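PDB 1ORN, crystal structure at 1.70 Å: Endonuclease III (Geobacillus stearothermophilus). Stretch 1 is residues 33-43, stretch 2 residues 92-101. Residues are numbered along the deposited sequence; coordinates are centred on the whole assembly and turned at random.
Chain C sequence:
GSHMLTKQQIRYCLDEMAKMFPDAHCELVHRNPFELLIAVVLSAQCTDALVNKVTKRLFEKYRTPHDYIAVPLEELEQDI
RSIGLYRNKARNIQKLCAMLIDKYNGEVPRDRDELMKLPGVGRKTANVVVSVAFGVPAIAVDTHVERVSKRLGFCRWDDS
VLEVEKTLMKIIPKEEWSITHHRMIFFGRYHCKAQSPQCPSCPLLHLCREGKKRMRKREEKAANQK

Stretch 1 33-43: PFELLIAVVLS
Stretch 2 (92-101) NIQKLCAMLI

Two helices of one chain, running nearly antiparallel, meet through a purely apolar side-chain contact, with no hydrogen bond crossing between them. The angle between their N-to-C directions is 150°, and the axes come no closer than 11.5 Å, a wide spacing that leaves the gap to be filled by branched and aromatic side chains. Register is set by Ile 38 and Ile 93, whose CA atoms lie 7.4 Å apart.

Both backbones are regular alpha helix, with phi between -55° and -71° and psi mostly between -35° and -49°, relaxing to -28° at Leu 42 and -20° at Ser 43. Both helices carry the usual i to i+4 backbone bonds, such as Val 41 N to Leu 37 O at 3.1 Å and Leu 96 N to Asn 92 O at 2.7 Å; the close contacts between them are all between side chains, and the two stretches bury 363 Å² summed over both sides.

The contributing positions follow helical spacing: Phe 34, Leu 37, Ile 38, Val 41 and Leu 42 on the first helix; Ile 93, Leu 96, Cys 97 and Leu 100 on the second. Because the directions oppose, low numbers on one pair with high numbers on the other.

At one end, Phe 34 (chi1 t, chi2 58°) leaves its backbone sideways, yet its ring reaches across. Cys 97 (chi1 m) meets the ring edge: SG is 3.8 Å from Phe 34 CZ and 5.0 Å from the ring centroid, 90° off the normal, a sulfur-aromatic contact in the ring plane. Phe 34 CE1 also packs 3.8 Å from Leu 100 CD1, with Leu 100 in the m, t rotamer.

In the middle, Leu 37 (t, p) and Leu 96 (t, t) both point toward the opposing helix and touch methyl to methyl, Leu 37 CD2 to Leu 96 CD2 at 3.8 Å. Leu 96 CD1 lies 4.1 Å from CG2 of Val 41 (t) and 4.2 Å from Leu 37 CD2, so this leucine bridges two positions one turn apart.

Ile 93 (m, t) points toward the first helix and has the largest covered area of any residue here, 69 Å². Its CG2 meets Ile 38 CD1 at 4.0 Å, and its CD1 meets Leu 42 CD2 at 3.8 Å. Ile 38 is m, m and Leu 42 is m, t. Leu 37, Val 41, Ile 93, Leu 96 and Leu 100 point their CA-to-CB bonds toward the other helix, while Phe 34, Ile 38 and Leu 42 start sideways and bring their ends nearer.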

# COMPACT_ATOMS: atom_id res chain seq x y z
N PRO C 33 5.93 12.80 -7.21
CA PRO C 33 4.66 12.08 -7.38
C PRO C 33 4.60 11.09 -8.53
O PRO C 33 3.96 10.04 -8.41
CB PRO C 33 3.63 13.20 -7.53
CG PRO C 33 4.26 14.32 -6.72
CD PRO C 33 5.68 14.26 -7.19
N PHE C 34 5.26 11.41 -9.63
CA PHE C 34 5.27 10.52 -10.79
C PHE C 34 6.07 9.27 -10.47
O PHE C 34 5.64 8.16 -10.77
CB PHE C 34 5.89 11.23 -12.01
CG PHE C 34 5.93 10.36 -13.24
CD1 PHE C 34 4.76 9.82 -13.77
CD2 PHE C 34 7.14 10.08 -13.87
CE1 PHE C 34 4.80 9.01 -14.90
CE2 PHE C 34 7.19 9.27 -15.00
CZ PHE C 34 6.01 8.74 -15.52
N GLU C 35 7.23 9.44 -9.84
CA GLU C 35 8.03 8.28 -9.46
C GLU C 35 7.26 7.46 -8.43
O GLU C 35 7.33 6.24 -8.44
CB GLU C 35 9.38 8.70 -8.87
CG GLU C 35 10.40 9.11 -9.91
CD GLU C 35 11.76 9.41 -9.30
OE1 GLU C 35 12.67 9.79 -10.06
OE2 GLU C 35 11.91 9.27 -8.07
N LEU C 36 6.52 8.13 -7.54
CA LEU C 36 5.76 7.38 -6.54
C LEU C 36 4.69 6.55 -7.24
O LEU C 36 4.53 5.37 -6.94
CB LEU C 36 5.07 8.31 -5.54
CG LEU C 36 4.21 7.59 -4.49
CD1 LEU C 36 5.05 6.63 -3.66
CD2 LEU C 36 3.52 8.61 -3.59
N LEU C 37 3.96 7.17 -8.16
CA LEU C 37 2.90 6.46 -8.88
C LEU C 37 3.43 5.20 -9.55
O LEU C 37 2.85 4.12 -9.41
CB LEU C 37 2.25 7.36 -9.92
CG LEU C 37 1.16 6.71 -10.79
CD1 LEU C 37 0.03 6.21 -9.90
CD2 LEU C 37 0.65 7.72 -11.79
N ILE C 38 4.54 5.32 -10.28
CA ILE C 38 5.09 4.15 -10.95
C ILE C 38 5.51 3.09 -9.93
O ILE C 38 5.22 1.90 -10.09
CB ILE C 38 6.33 4.50 -11.81
CG1 ILE C 38 5.94 5.47 -12.93
CG2 ILE C 38 6.96 3.22 -12.37
CD1 ILE C 38 4.88 4.92 -13.87
N ALA C 39 6.19 3.53 -8.88
CA ALA C 39 6.64 2.62 -7.84
C ALA C 39 5.51 1.83 -7.17
O ALA C 39 5.64 0.63 -6.94
CB ALA C 39 7.45 3.38 -6.79
N VAL C 40 4.41 2.51 -6.87
CA VAL C 40 3.29 1.85 -6.21
C VAL C 40 2.61 0.87 -7.16
O VAL C 40 2.19 -0.20 -6.74
CB VAL C 40 2.28 2.88 -5.67
CG1 VAL C 40 1.10 2.17 -4.99
CG2 VAL C 40 2.97 3.78 -4.65
N VAL C 41 2.53 1.23 -8.44
CA VAL C 41 1.92 0.33 -9.42
C VAL C 41 2.75 -0.96 -9.47
O VAL C 41 2.21 -2.07 -9.50
CB VAL C 41 1.88 0.97 -10.83
CG1 VAL C 41 1.57 -0.10 -11.90
CG2 VAL C 41 0.79 2.04 -10.87
N LEU C 42 4.07 -0.80 -9.48
CA LEU C 42 4.98 -1.95 -9.52
C LEU C 42 4.92 -2.76 -8.22
O LEU C 42 5.15 -3.98 -8.22
CB LEU C 42 6.43 -1.48 -9.76
CG LEU C 42 6.77 -0.86 -11.12
CD1 LEU C 42 8.24 -0.44 -11.12
CD2 LEU C 42 6.51 -1.86 -12.24
N SER C 43 4.59 -2.08 -7.12
CA SER C 43 4.51 -2.68 -5.78
C SER C 43 3.43 -3.74 -5.58
O SER C 43 3.51 -4.53 -4.63
CB SER C 43 4.32 -1.56 -4.75
OG SER C 43 4.18 -2.07 -3.43
N ASN C 92 0.39 -1.67 -18.74
CA ASN C 92 -0.39 -0.69 -17.97
C ASN C 92 0.38 0.62 -17.82
O ASN C 92 -0.20 1.70 -17.93
CB ASN C 92 -0.72 -1.25 -16.58
CG ASN C 92 -1.84 -2.28 -16.62
OD1 ASN C 92 -2.01 -3.06 -15.67
ND2 ASN C 92 -2.62 -2.27 -17.69
N ILE C 93 1.68 0.54 -17.57
CA ILE C 93 2.48 1.75 -17.41
C ILE C 93 2.48 2.60 -18.69
O ILE C 93 2.30 3.82 -18.62
CB ILE C 93 3.93 1.41 -16.99
CG1 ILE C 93 3.92 0.89 -15.55
CG2 ILE C 93 4.84 2.63 -17.10
CD1 ILE C 93 5.23 0.27 -15.09
N GLN C 94 2.64 1.98 -19.85
CA GLN C 94 2.63 2.75 -21.08
C GLN C 94 1.26 3.40 -21.30
O GLN C 94 1.17 4.55 -21.72
CB GLN C 94 2.99 1.89 -22.29
CG GLN C 94 4.41 1.34 -22.24
CD GLN C 94 4.93 0.94 -23.61
OE1 GLN C 94 4.22 0.31 -24.40
NE2 GLN C 94 6.17 1.31 -23.91
N LYS C 95 0.19 2.67 -21.00
CA LYS C 95 -1.17 3.22 -21.17
C LYS C 95 -1.43 4.32 -20.14
O LYS C 95 -2.09 5.32 -20.43
CB LYS C 95 -2.21 2.10 -21.01
CG LYS C 95 -3.64 2.56 -21.24
N LEU C 96 -0.90 4.13 -18.93
CA LEU C 96 -1.06 5.10 -17.86
C LEU C 96 -0.36 6.41 -18.23
O LEU C 96 -0.92 7.50 -18.04
CB LEU C 96 -0.48 4.51 -16.56
CG LEU C 96 -0.35 5.30 -15.27
CD1 LEU C 96 -0.11 4.31 -14.12
CD2 LEU C 96 0.80 6.30 -15.35
N CYS C 97 0.85 6.31 -18.77
CA CYS C 97 1.60 7.49 -19.17
C CYS C 97 0.93 8.24 -20.32
O CYS C 97 0.92 9.47 -20.36
CB CYS C 97 3.03 7.09 -19.53
SG CYS C 97 4.03 6.69 -18.06
N ALA C 98 0.35 7.49 -21.25
CA ALA C 98 -0.34 8.12 -22.37
C ALA C 98 -1.56 8.89 -21.85
O ALA C 98 -1.88 9.96 -22.36
CB ALA C 98 -0.78 7.05 -23.37
N MET C 99 -2.22 8.36 -20.82
CA MET C 99 -3.40 8.99 -20.26
C MET C 99 -3.06 10.26 -19.48
O MET C 99 -3.81 11.22 -19.50
CB MET C 99 -4.16 8.01 -19.36
CG MET C 99 -5.59 8.45 -19.02
SD MET C 99 -6.57 7.18 -18.16
CE MET C 99 -6.36 5.80 -19.26
N LEU C 100 -1.92 10.26 -18.80
CA LEU C 100 -1.51 11.45 -18.05
C LEU C 100 -1.34 12.61 -19.04
O LEU C 100 -1.77 13.74 -18.79
CB LEU C 100 -0.18 11.20 -17.32
CG LEU C 100 -0.18 10.22 -16.14
CD1 LEU C 100 1.23 10.12 -15.54
CD2 LEU C 100 -1.17 10.70 -15.10
N ILE C 101 -0.73 12.30 -20.17
CA ILE C 101 -0.49 13.29 -21.22
C ILE C 101 -1.80 13.77 -21.86
O ILE C 101 -2.04 14.97 -22.00
CB ILE C 101 0.42 12.71 -22.32
CG1 ILE C 101 1.80 12.41 -21.74
CG2 ILE C 101 0.50 13.67 -23.51
CD1 ILE C 101 2.67 11.53 -22.61